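Local structure of putative acetyl-CoA acetyltransferase (Thermus thermophilus, 1ULQ) at residues D28-A33 with S114-M119; R87-G92 with H356-S361; S120-A125 with Y141-G146. The protein probably acts as a thiolase of lipid metabolism, transferring acyl groups to and from coenzyme A. All blocks are in the same frame, centred on the assembly; numbering follows the deposited sequence.

Contact 1: residues D28-A33 with S114-M119; sequences DLLAHA and SGVESM
Ser114 meets the helix at the tip of Leu30, whose CD1 methyl stands 4.2 Å from Ser114 OG. A small side chain suits this place: the hydroxyl is bonded to the carbonyl oxygen of Tyr52 on the neighbouring strand, so the leucine meets a polar group that already has its partner. At Gly115 the main chain does the touching, with its carbonyl oxygen O 3.5 Å from Leu30 CD1. On the strand, Val116 carries most of the contact. Its branched CB lies 3.6 Å from Leu30 CD1 and 3.8 Å from Leu30 CB, and the two side chains cross at about a right angle. Leu30 CG is anti to the backbone N (chi1 -175°), which sets it beside the carbonyl carbon; from there CD1 reaches Gly115 O and Val116. The CG2 methyl of the valine meets Leu29 CD2 at 4.1 Å, so one residue is shared between two successive leucines. An alanine here would keep CB against Leu30 but would probably open a gap where CG1 met Leu30 and CG2 met Leu29 CD2. Segment 28-33 and strand 114-118 run roughly antiparallel (148°), with axes 8.3 Å apart. Buried methyl groups rather than directional bonds hold the two together, so the fit depends on shape, while the strand's polar main chain is satisfied by its neighbours in the sheet.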
ATOM      1  N   ASP C  28      12.821 -13.625  15.441  1.00  5.48           N
ATOM      2  CA  ASP C  28      12.930 -15.025  15.857  1.00  6.13           C
ATOM      3  C   ASP C  28      14.291 -15.597  15.467  1.00  6.86           C
ATOM      4  O   ASP C  28      14.938 -16.283  16.262  1.00  6.69           O
ATOM      5  CB  ASP C  28      11.815 -15.880  15.236  1.00  5.18           C
ATOM      6  CG  ASP C  28      10.459 -15.652  15.897  1.00  6.83           C
ATOM      7  OD1 ASP C  28      10.425 -15.285  17.098  1.00  9.23           O
ATOM      8  OD2 ASP C  28       9.421 -15.859  15.225  1.00  4.84           O
ATOM      9  N   LEU C  29      14.723 -15.301  14.243  1.00  7.66           N
ATOM     10  CA  LEU C  29      16.008 -15.781  13.747  1.00  7.14           C
ATOM     11  C   LEU C  29      17.121 -15.332  14.679  1.00  8.13           C
ATOM     12  O   LEU C  29      17.915 -16.155  15.118  1.00 10.32           O
ATOM     13  CB  LEU C  29      16.281 -15.259  12.331  1.00  5.77           C
ATOM     14  CG  LEU C  29      17.485 -15.864  11.599  1.00  2.88           C
ATOM     15  CD1 LEU C  29      17.233 -17.314  11.244  1.00  1.00           C
ATOM     16  CD2 LEU C  29      17.729 -15.075  10.344  1.00  1.00           C
ATOM     17  N   LEU C  30      17.179 -14.037  14.991  1.00  7.63           N
ATOM     18  CA  LEU C  30      18.219 -13.524  15.889  1.00  7.54           C
ATOM     19  C   LEU C  30      18.148 -14.217  17.249  1.00  9.37           C
ATOM     20  O   LEU C  30      19.169 -14.473  17.891  1.00  8.83           O
ATOM     21  CB  LEU C  30      18.079 -12.013  16.095  1.00  4.81           C
ATOM     22  CG  LEU C  30      19.203 -11.398  16.936  1.00  2.08           C
ATOM     23  CD1 LEU C  30      20.451 -11.319  16.102  1.00  1.00           C
ATOM     24  CD2 LEU C  30      18.821 -10.015  17.426  1.00  1.00           C
ATOM     25  N   ALA C  31      16.933 -14.516  17.692  1.00 11.58           N
ATOM     26  CA  ALA C  31      16.754 -15.185  18.969  1.00 11.86           C
ATOM     27  C   ALA C  31      17.477 -16.529  18.922  1.00 11.99           C
ATOM     28  O   ALA C  31      18.130 -16.921  19.882  1.00 12.73           O
ATOM     29  CB  ALA C  31      15.270 -15.375  19.260  1.00 10.36           C
ATOM     30  N   HIS C  32      17.377 -17.228  17.799  1.00 12.40           N
ATOM     31  CA  HIS C  32      18.047 -18.514  17.688  1.00 13.92           C
ATOM     32  C   HIS C  32      19.541 -18.398  17.863  1.00 12.83           C
ATOM     33  O   HIS C  32      20.159 -19.241  18.511  1.00 13.60           O
ATOM     34  CB  HIS C  32      17.731 -19.175  16.355  1.00 16.66           C
ATOM     35  CG  HIS C  32      16.491 -20.002  16.397  1.00 20.56           C
ATOM     36  ND1 HIS C  32      16.441 -21.222  17.038  1.00 22.31           N
ATOM     37  CD2 HIS C  32      15.233 -19.751  15.961  1.00 21.67           C
ATOM     38  CE1 HIS C  32      15.204 -21.685  16.996  1.00 23.84           C
ATOM     39  NE2 HIS C  32      14.451 -20.812  16.348  1.00 23.20           N
ATOM     40  N   ALA C  33      20.121 -17.352  17.290  1.00 10.57           N
ATOM     41  CA  ALA C  33      21.549 -17.137  17.409  1.00  8.35           C
ATOM     42  C   ALA C  33      21.910 -16.810  18.856  1.00  7.69           C
ATOM     43  O   ALA C  33      22.860 -17.368  19.402  1.00  8.46           O
ATOM     44  CB  ALA C  33      21.977 -16.009  16.497  1.00  6.62           C
ATOM     45  N   SER C 114      26.018  -8.818  18.082  1.00 10.30           N
ATOM     46  CA  SER C 114      25.374  -9.633  17.064  1.00  9.82           C
ATOM     47  C   SER C 114      24.734  -8.847  15.929  1.00 10.20           C
ATOM     48  O   SER C 114      24.786  -7.613  15.894  1.00  9.73           O
ATOM     49  CB  SER C 114      24.312 -10.498  17.727  1.00  9.41           C
ATOM     50  OG  SER C 114      23.459  -9.680  18.509  1.00  8.90           O
ATOM     51  N   GLY C 115      24.125  -9.585  15.005  1.00 10.43           N
ATOM     52  CA  GLY C 115      23.472  -8.969  13.871  1.00 10.41           C
ATOM     53  C   GLY C 115      22.487  -9.912  13.218  1.00 10.34           C
ATOM     54  O   GLY C 115      22.630 -11.130  13.313  1.00  9.99           O
ATOM     55  N   VAL C 116      21.480  -9.337  12.567  1.00 10.85           N
ATOM     56  CA  VAL C 116      20.454 -10.109  11.867  1.00 10.47           C
ATOM     57  C   VAL C 116      19.935  -9.312  10.676  1.00  9.41           C
ATOM     58  O   VAL C 116      20.019  -8.086  10.652  1.00  9.16           O
ATOM     59  CB  VAL C 116      19.249 -10.456  12.800  1.00 10.60           C
ATOM     60  CG1 VAL C 116      18.578  -9.184  13.294  1.00  9.08           C
ATOM     61  CG2 VAL C 116      18.241 -11.339  12.054  1.00  8.17           C
ATOM     62  N   GLU C 117      19.419 -10.016   9.679  1.00  8.33           N
ATOM     63  CA  GLU C 117      18.866  -9.361   8.505  1.00  8.50           C
ATOM     64  C   GLU C 117      18.039 -10.362   7.737  1.00  9.48           C
ATOM     65  O   GLU C 117      18.557 -11.389   7.297  1.00 10.31           O
ATOM     66  CB  GLU C 117      19.973  -8.822   7.592  1.00  6.98           C
ATOM     67  CG  GLU C 117      19.491  -7.803   6.559  1.00  5.82           C
ATOM     68  CD  GLU C 117      19.089  -6.481   7.193  1.00  6.72           C
ATOM     69  OE1 GLU C 117      19.955  -5.847   7.821  1.00  6.57           O
ATOM     70  OE2 GLU C 117      17.911  -6.071   7.079  1.00  8.71           O
ATOM     71  N   SER C 118      16.747 -10.079   7.607  1.00  9.45           N
ATOM     72  CA  SER C 118      15.857 -10.946   6.845  1.00 11.09           C
ATOM     73  C   SER C 118      15.455 -10.171   5.591  1.00 12.04           C
ATOM     74  O   SER C 118      14.409  -9.522   5.557  1.00 13.67           O
ATOM     75  CB  SER C 118      14.607 -11.296   7.652  1.00 11.21           C
ATOM     76  OG  SER C 118      13.588 -11.821   6.808  1.00  9.91           O
ATOM     77  N   MET C 119      16.289 -10.237   4.561  1.00 10.89           N
ATOM     78  CA  MET C 119      16.018  -9.515   3.333  1.00  9.81           C
ATOM     79  C   MET C 119      14.782 -10.032   2.607  1.00  9.62           C
ATOM     80  O   MET C 119      14.189  -9.325   1.796  1.00 11.17           O
ATOM     81  CB  MET C 119      17.253  -9.584   2.434  1.00  9.14           C
ATOM     82  CG  MET C 119      18.480  -8.994   3.098  1.00  7.86           C
ATOM     83  SD  MET C 119      19.896  -8.849   2.031  1.00  9.46           S
ATOM     84  CE  MET C 119      19.644  -7.238   1.341  1.00  8.51           C
TER

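Contact 2: residues R87-G92 with H356-S361; sequences RLCGSG and HPLGAS
Cys89, Ser91 and Gly92 run beside Leu358, Gly359 and Ala360, with the CA atoms of Cys89 and Leu358 4.9 Å apart. Glycine suits Gly92, where a CB would point at the other segment and run into Gly359 O; Gly92 N lies 3.2 Å from Gly359 O, at an angle too poor for a hydrogen bond. Cys89 meets the imidazole at its edge: CB is 4.0 Å and SG 4.2 Å from His356 NE2. SG lies 5.3 Å from the ring centroid, 79° off the normal, so it too is at the edge. Leu358 touches both residues, its CD2 lying over one face of the His356 ring, offset toward the rim, and 4.4 Å from Cys89 SG. At the other nitrogen, His356 ND1 shares a hydrogen bond with Ser361 OG that could run either way and whose modelled length is doubtful. Ser91 OG donates to Leu88 O at 2.9 Å, an oxygen that also accepts from Ser91 N, bracing the turn 88-91 that leads through Gly90, the N-cap, into helix 91-104. Cys89 is the predicted acyl-carrying nucleophile, His356 and nearby Cys386 predicted proton acceptors, an arrangement consistent with the active site of thiolases, assembled from both halves of the chain.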
ATOM      1  N   ARG C  87      24.802   0.652  10.928  1.00  9.58           N
ATOM      2  CA  ARG C  87      25.801   1.316  10.103  1.00  8.40           C
ATOM      3  C   ARG C  87      25.790   0.504   8.818  1.00 10.05           C
ATOM      4  O   ARG C  87      26.842   0.124   8.295  1.00 11.84           O
ATOM      5  CB  ARG C  87      27.197   1.267  10.740  1.00  5.24           C
ATOM      6  CG  ARG C  87      28.199   2.203  10.071  1.00  2.61           C
ATOM      7  CD  ARG C  87      29.600   2.095  10.648  1.00  1.18           C
ATOM      8  NE  ARG C  87      29.716   2.504  12.052  1.00  1.00           N
ATOM      9  CZ  ARG C  87      30.043   3.724  12.471  1.00  1.00           C
ATOM     10  NH1 ARG C  87      30.288   4.694  11.601  1.00  1.00           N
ATOM     11  NH2 ARG C  87      30.151   3.966  13.766  1.00  1.00           N
ATOM     12  N   LEU C  88      24.576   0.232   8.338  1.00  9.87           N
ATOM     13  CA  LEU C  88      24.334  -0.543   7.118  1.00  9.64           C
ATOM     14  C   LEU C  88      25.092  -1.859   7.020  1.00  9.09           C
ATOM     15  O   LEU C  88      25.086  -2.663   7.953  1.00  8.82           O
ATOM     16  CB  LEU C  88      24.609   0.307   5.871  1.00  8.34           C
ATOM     17  CG  LEU C  88      23.473   1.272   5.521  1.00  7.92           C
ATOM     18  CD1 LEU C  88      23.815   2.030   4.268  1.00  8.86           C
ATOM     19  CD2 LEU C  88      22.181   0.499   5.317  1.00  7.27           C
ATOM     20  N   CYS C  89      25.738  -2.072   5.880  1.00  9.26           N
ATOM     21  CA  CYS C  89      26.483  -3.296   5.623  1.00  9.24           C
ATOM     22  C   CYS C  89      27.411  -3.694   6.764  1.00  8.98           C
ATOM     23  O   CYS C  89      27.619  -4.880   7.018  1.00 10.83           O
ATOM     24  CB  CYS C  89      27.271  -3.130   4.327  1.00 10.00           C
ATOM     25  SG  CYS C  89      26.243  -2.511   2.972  1.00 10.86           S
ATOM     26  N   GLY C  90      27.949  -2.706   7.468  1.00  8.56           N
ATOM     27  CA  GLY C  90      28.848  -3.004   8.564  1.00  6.76           C
ATOM     28  C   GLY C  90      28.237  -3.017   9.952  1.00  6.11           C
ATOM     29  O   GLY C  90      28.956  -3.021  10.945  1.00  6.67           O
ATOM     30  N   SER C  91      26.916  -3.037  10.044  1.00  5.90           N
ATOM     31  CA  SER C  91      26.270  -3.029  11.350  1.00  5.76           C
ATOM     32  C   SER C  91      26.667  -4.201  12.248  1.00  5.54           C
ATOM     33  O   SER C  91      26.824  -4.046  13.455  1.00  5.73           O
ATOM     34  CB  SER C  91      24.752  -2.976  11.171  1.00  5.17           C
ATOM     35  OG  SER C  91      24.365  -1.731  10.611  1.00  4.59           O
ATOM     36  N   GLY C  92      26.842  -5.374  11.659  1.00  7.13           N
ATOM     37  CA  GLY C  92      27.215  -6.534  12.449  1.00  7.78           C
ATOM     38  C   GLY C  92      28.521  -6.366  13.209  1.00  8.11           C
ATOM     39  O   GLY C  92      28.630  -6.759  14.368  1.00  9.31           O
ATOM     40  N   HIS C 356      25.158 -12.396   1.829  1.00  7.44           N
ATOM     41  CA  HIS C 356      25.391 -11.122   2.487  1.00  7.65           C
ATOM     42  C   HIS C 356      24.139 -10.573   3.156  1.00  8.98           C
ATOM     43  O   HIS C 356      23.544  -9.596   2.696  1.00 11.08           O
ATOM     44  CB  HIS C 356      25.954 -10.118   1.473  1.00  6.24           C
ATOM     45  CG  HIS C 356      26.227  -8.759   2.037  1.00  4.05           C
ATOM     46  ND1 HIS C 356      26.660  -8.561   3.329  1.00  2.65           N
ATOM     47  CD2 HIS C 356      26.197  -7.534   1.457  1.00  3.66           C
ATOM     48  CE1 HIS C 356      26.890  -7.275   3.520  1.00  3.63           C
ATOM     49  NE2 HIS C 356      26.619  -6.630   2.399  1.00  4.36           N
ATOM     50  N   PRO C 357      23.710 -11.215   4.254  1.00  9.13           N
ATOM     51  CA  PRO C 357      22.524 -10.786   5.004  1.00  8.72           C
ATOM     52  C   PRO C 357      22.887  -9.513   5.768  1.00  8.83           C
ATOM     53  O   PRO C 357      23.056  -9.525   6.986  1.00  6.96           O
ATOM     54  CB  PRO C 357      22.271 -11.961   5.933  1.00  9.80           C
ATOM     55  CG  PRO C 357      23.682 -12.436   6.226  1.00  8.76           C
ATOM     56  CD  PRO C 357      24.307 -12.421   4.855  1.00  7.79           C
ATOM     57  N   LEU C 358      23.026  -8.424   5.022  1.00  9.95           N
ATOM     58  CA  LEU C 358      23.406  -7.120   5.561  1.00  9.68           C
ATOM     59  C   LEU C 358      23.722  -7.069   7.051  1.00  9.39           C
ATOM     60  O   LEU C 358      24.827  -7.425   7.479  1.00  9.66           O
ATOM     61  CB  LEU C 358      22.330  -6.082   5.232  1.00  9.62           C
ATOM     62  CG  LEU C 358      22.042  -5.845   3.747  1.00 10.05           C
ATOM     63  CD1 LEU C 358      21.272  -4.529   3.594  1.00  7.50           C
ATOM     64  CD2 LEU C 358      23.359  -5.804   2.945  1.00  9.07           C
ATOM     65  N   GLY C 359      22.744  -6.621   7.830  1.00  9.09           N
ATOM     66  CA  GLY C 359      22.910  -6.485   9.269  1.00 10.05           C
ATOM     67  C   GLY C 359      23.719  -7.538  10.018  1.00 10.61           C
ATOM     68  O   GLY C 359      24.365  -7.233  11.018  1.00  9.82           O
ATOM     69  N   ALA C 360      23.697  -8.776   9.538  1.00 10.62           N
ATOM     70  CA  ALA C 360      24.415  -9.850  10.210  1.00  9.25           C
ATOM     71  C   ALA C 360      25.782 -10.156   9.616  1.00  8.83           C
ATOM     72  O   ALA C 360      26.596 -10.821  10.251  1.00  8.08           O
ATOM     73  CB  ALA C 360      23.562 -11.110  10.215  1.00  8.52           C
ATOM     74  N   SER C 361      26.047  -9.676   8.407  1.00  8.54           N
ATOM     75  CA  SER C 361      27.333  -9.951   7.780  1.00  8.17           C
ATOM     76  C   SER C 361      28.528  -9.615   8.664  1.00  8.35           C
ATOM     77  O   SER C 361      29.429 -10.439   8.806  1.00  8.72           O
ATOM     78  CB  SER C 361      27.446  -9.217   6.448  1.00  8.14           C
ATOM     79  OG  SER C 361      26.477  -9.697   5.533  1.00  8.36           O
TER

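Contact 3: residues S120-A125 with Y141-G146; sequences SRAPYA and YDTTLG
Ala125 and Tyr141 form an antiparallel hydrogen-bonded pair, Ala125 N giving to Tyr141 O at 2.8 Å and Tyr141 N to Ala125 O at 2.9 Å. Beyond the non-hydrogen-bonded pair of Tyr124 and Asp142, Thr143 N donates to Pro123 O at 3.1 Å. The proline has no N-H to offer but supplies this carbonyl. Thr143 OG1 also comes within 2.9 Å of Pro123 O, but Asn57 OD1 competes for its proton. A weaker polar contact brings Tyr124 CA to 3.1 Å from Tyr141 O, the usual CA-H...O approach between antiparallel strands.

Among side chains, Tyr124 leans on Asp142. CE2 of its ring lies 3.8 Å from Asp142 CB, with ring and carboxylate planes 51° apart. The carboxylate is held by other subunits: OD2 accepts from Gly136 N of the third subunit, and Lys128 of the second lies at OD1, whose position is less sure. The Tyr141 ring turns its edge to Ala125 O, CD1 being 3.6 Å away. Ala122, small enough to fit, sets its CB against the hydroxyls of Thr143 and Thr144, the two central residues of the type I turn from Asp142 to Leu145.

This is a two-stranded antiparallel hairpin, 124-126 with 138-142, whose sheet continues into the second subunit through Tyr124. Its contacts with the third subunit are consistent with the tetramerisation hairpin of tetrameric thiolases.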
ATOM      1  N   SER C 120      14.390 -11.260   2.918  1.00  8.60           N
ATOM      2  CA  SER C 120      13.233 -11.891   2.298  1.00  7.06           C
ATOM      3  C   SER C 120      11.917 -11.289   2.778  1.00  6.32           C
ATOM      4  O   SER C 120      10.978 -11.124   1.999  1.00  6.04           O
ATOM      5  CB  SER C 120      13.228 -13.391   2.610  1.00  8.06           C
ATOM      6  OG  SER C 120      14.449 -14.015   2.246  1.00  9.20           O
ATOM      7  N   ARG C 121      11.855 -10.962   4.064  1.00  5.00           N
ATOM      8  CA  ARG C 121      10.643 -10.408   4.643  1.00  3.15           C
ATOM      9  C   ARG C 121      10.626  -8.903   4.809  1.00  2.26           C
ATOM     10  O   ARG C 121       9.736  -8.363   5.457  1.00  2.12           O
ATOM     11  CB  ARG C 121      10.383 -11.069   5.987  1.00  3.52           C
ATOM     12  CG  ARG C 121      10.066 -12.534   5.858  1.00  2.98           C
ATOM     13  CD  ARG C 121       9.866 -13.204   7.197  1.00  3.82           C
ATOM     14  NE  ARG C 121       9.024 -14.371   7.005  1.00  3.44           N
ATOM     15  CZ  ARG C 121       7.701 -14.355   7.102  1.00  2.99           C
ATOM     16  NH1 ARG C 121       7.064 -13.229   7.409  1.00  1.00           N
ATOM     17  NH2 ARG C 121       7.019 -15.466   6.857  1.00  2.07           N
ATOM     18  N   ALA C 122      11.601  -8.220   4.226  1.00  2.38           N
ATOM     19  CA  ALA C 122      11.649  -6.767   4.337  1.00  2.87           C
ATOM     20  C   ALA C 122      10.318  -6.215   3.815  1.00  2.40           C
ATOM     21  O   ALA C 122       9.918  -6.508   2.688  1.00  2.90           O
ATOM     22  CB  ALA C 122      12.824  -6.221   3.532  1.00  2.01           C
ATOM     23  N   PRO C 123       9.616  -5.413   4.630  1.00  1.45           N
ATOM     24  CA  PRO C 123       8.328  -4.836   4.242  1.00  2.03           C
ATOM     25  C   PRO C 123       8.409  -3.738   3.199  1.00  2.49           C
ATOM     26  O   PRO C 123       9.465  -3.491   2.609  1.00  3.71           O
ATOM     27  CB  PRO C 123       7.780  -4.318   5.562  1.00  1.20           C
ATOM     28  CG  PRO C 123       9.002  -3.874   6.251  1.00  1.00           C
ATOM     29  CD  PRO C 123       9.971  -5.001   5.996  1.00  1.00           C
ATOM     30  N   TYR C 124       7.272  -3.092   2.965  1.00  1.91           N
ATOM     31  CA  TYR C 124       7.205  -1.982   2.023  1.00  2.54           C
ATOM     32  C   TYR C 124       6.935  -0.749   2.876  1.00  2.46           C
ATOM     33  O   TYR C 124       6.261  -0.853   3.907  1.00  2.74           O
ATOM     34  CB  TYR C 124       6.062  -2.169   1.009  1.00  1.63           C
ATOM     35  CG  TYR C 124       6.247  -3.302   0.021  1.00  1.00           C
ATOM     36  CD1 TYR C 124       5.478  -4.464   0.101  1.00  1.00           C
ATOM     37  CD2 TYR C 124       7.125  -3.179  -1.045  1.00  1.00           C
ATOM     38  CE1 TYR C 124       5.569  -5.471  -0.871  1.00  1.00           C
ATOM     39  CE2 TYR C 124       7.222  -4.178  -2.019  1.00  1.59           C
ATOM     40  CZ  TYR C 124       6.437  -5.318  -1.935  1.00  1.00           C
ATOM     41  OH  TYR C 124       6.483  -6.259  -2.953  1.00  1.00           O
ATOM     42  N   ALA C 125       7.471   0.398   2.467  1.00  1.00           N
ATOM     43  CA  ALA C 125       7.262   1.628   3.204  1.00  2.30           C
ATOM     44  C   ALA C 125       6.436   2.590   2.359  1.00  4.52           C
ATOM     45  O   ALA C 125       6.735   2.807   1.188  1.00  7.32           O
ATOM     46  CB  ALA C 125       8.585   2.248   3.565  1.00  1.00           C
ATOM     47  N   TYR C 141       7.775   1.787  -1.362  1.00  6.49           N
ATOM     48  CA  TYR C 141       9.197   1.434  -1.426  1.00  4.18           C
ATOM     49  C   TYR C 141       9.476   0.067  -0.848  1.00  3.63           C
ATOM     50  O   TYR C 141       9.013  -0.259   0.240  1.00  3.90           O
ATOM     51  CB  TYR C 141      10.063   2.465  -0.682  1.00  2.13           C
ATOM     52  CG  TYR C 141       9.987   3.870  -1.239  1.00  1.95           C
ATOM     53  CD1 TYR C 141       9.079   4.786  -0.732  1.00  1.68           C
ATOM     54  CD2 TYR C 141      10.805   4.273  -2.301  1.00  2.37           C
ATOM     55  CE1 TYR C 141       8.980   6.066  -1.263  1.00  1.81           C
ATOM     56  CE2 TYR C 141      10.714   5.554  -2.841  1.00  1.88           C
ATOM     57  CZ  TYR C 141       9.797   6.445  -2.314  1.00  1.72           C
ATOM     58  OH  TYR C 141       9.686   7.717  -2.820  1.00  2.22           O
ATOM     59  N   ASP C 142      10.241  -0.729  -1.586  1.00  4.34           N
ATOM     60  CA  ASP C 142      10.622  -2.068  -1.133  1.00  5.69           C
ATOM     61  C   ASP C 142      11.916  -1.956  -0.319  1.00  4.54           C
ATOM     62  O   ASP C 142      12.994  -1.724  -0.884  1.00  3.41           O
ATOM     63  CB  ASP C 142      10.822  -2.986  -2.338  1.00  5.51           C
ATOM     64  CG  ASP C 142      11.305  -4.358  -1.947  1.00  5.82           C
ATOM     65  OD1 ASP C 142      10.899  -4.853  -0.870  1.00  7.87           O
ATOM     66  OD2 ASP C 142      12.081  -4.945  -2.724  1.00  4.68           O
ATOM     67  N   THR C 143      11.796  -2.115   1.001  1.00  3.41           N
ATOM     68  CA  THR C 143      12.942  -1.977   1.907  1.00  3.93           C
ATOM     69  C   THR C 143      13.994  -3.063   1.761  1.00  3.31           C
ATOM     70  O   THR C 143      15.003  -3.051   2.467  1.00  2.94           O
ATOM     71  CB  THR C 143      12.508  -1.920   3.397  1.00  3.40           C
ATOM     72  OG1 THR C 143      12.062  -3.206   3.829  1.00  4.32           O
ATOM     73  CG2 THR C 143      11.383  -0.944   3.580  1.00  3.74           C
ATOM     74  N   THR C 144      13.755  -4.004   0.855  1.00  2.74           N
ATOM     75  CA  THR C 144      14.718  -5.064   0.614  1.00  2.36           C
ATOM     76  C   THR C 144      15.819  -4.441  -0.214  1.00  3.85           C
ATOM     77  O   THR C 144      16.974  -4.839  -0.122  1.00  6.25           O
ATOM     78  CB  THR C 144      14.145  -6.220  -0.232  1.00  1.41           C
ATOM     79  OG1 THR C 144      12.964  -6.756   0.375  1.00  1.00           O
ATOM     80  CG2 THR C 144      15.174  -7.321  -0.368  1.00  1.00           C
ATOM     81  N   LEU C 145      15.450  -3.450  -1.018  1.00  5.13           N
ATOM     82  CA  LEU C 145      16.388  -2.790  -1.911  1.00  6.66           C
ATOM     83  C   LEU C 145      17.209  -1.664  -1.286  1.00  7.33           C
ATOM     84  O   LEU C 145      17.489  -1.694  -0.088  1.00  9.03           O
ATOM     85  CB  LEU C 145      15.632  -2.301  -3.149  1.00  7.67           C
ATOM     86  CG  LEU C 145      14.766  -3.385  -3.826  1.00  8.25           C
ATOM     87  CD1 LEU C 145      14.121  -2.816  -5.083  1.00  8.83           C
ATOM     88  CD2 LEU C 145      15.608  -4.613  -4.187  1.00  7.10           C
ATOM     89  N   GLY C 146      17.596  -0.675  -2.089  1.00  7.26           N
ATOM     90  CA  GLY C 146      18.423   0.402  -1.568  1.00  7.20           C
ATOM     91  C   GLY C 146      17.803   1.764  -1.349  1.00  6.81           C
ATOM     92  O   GLY C 146      16.976   1.937  -0.462  1.00  7.01           O
TER

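In the fold
From the N terminus, helix 26-41 opens contact 1, which closes when strand 110-118 packs against it. Before that closure the chain has already passed 87-92, whose partner 356-361 comes only near the end, so contacts 1 and 2 cross. Contact 3 follows contact 1 in series and is a short loop nested within the long one closed by contact 2. Glu117 OE1 of contact 1 probably bonds Gly359 N of contact 2, joining strand 110-118 to helix 358-375. Met119 O similarly meets Thr144 OG1 of contact 3. Together they tie outer helix, sheet and central helices of the layered thiolase fold to the hairpin at the subunit interfaces.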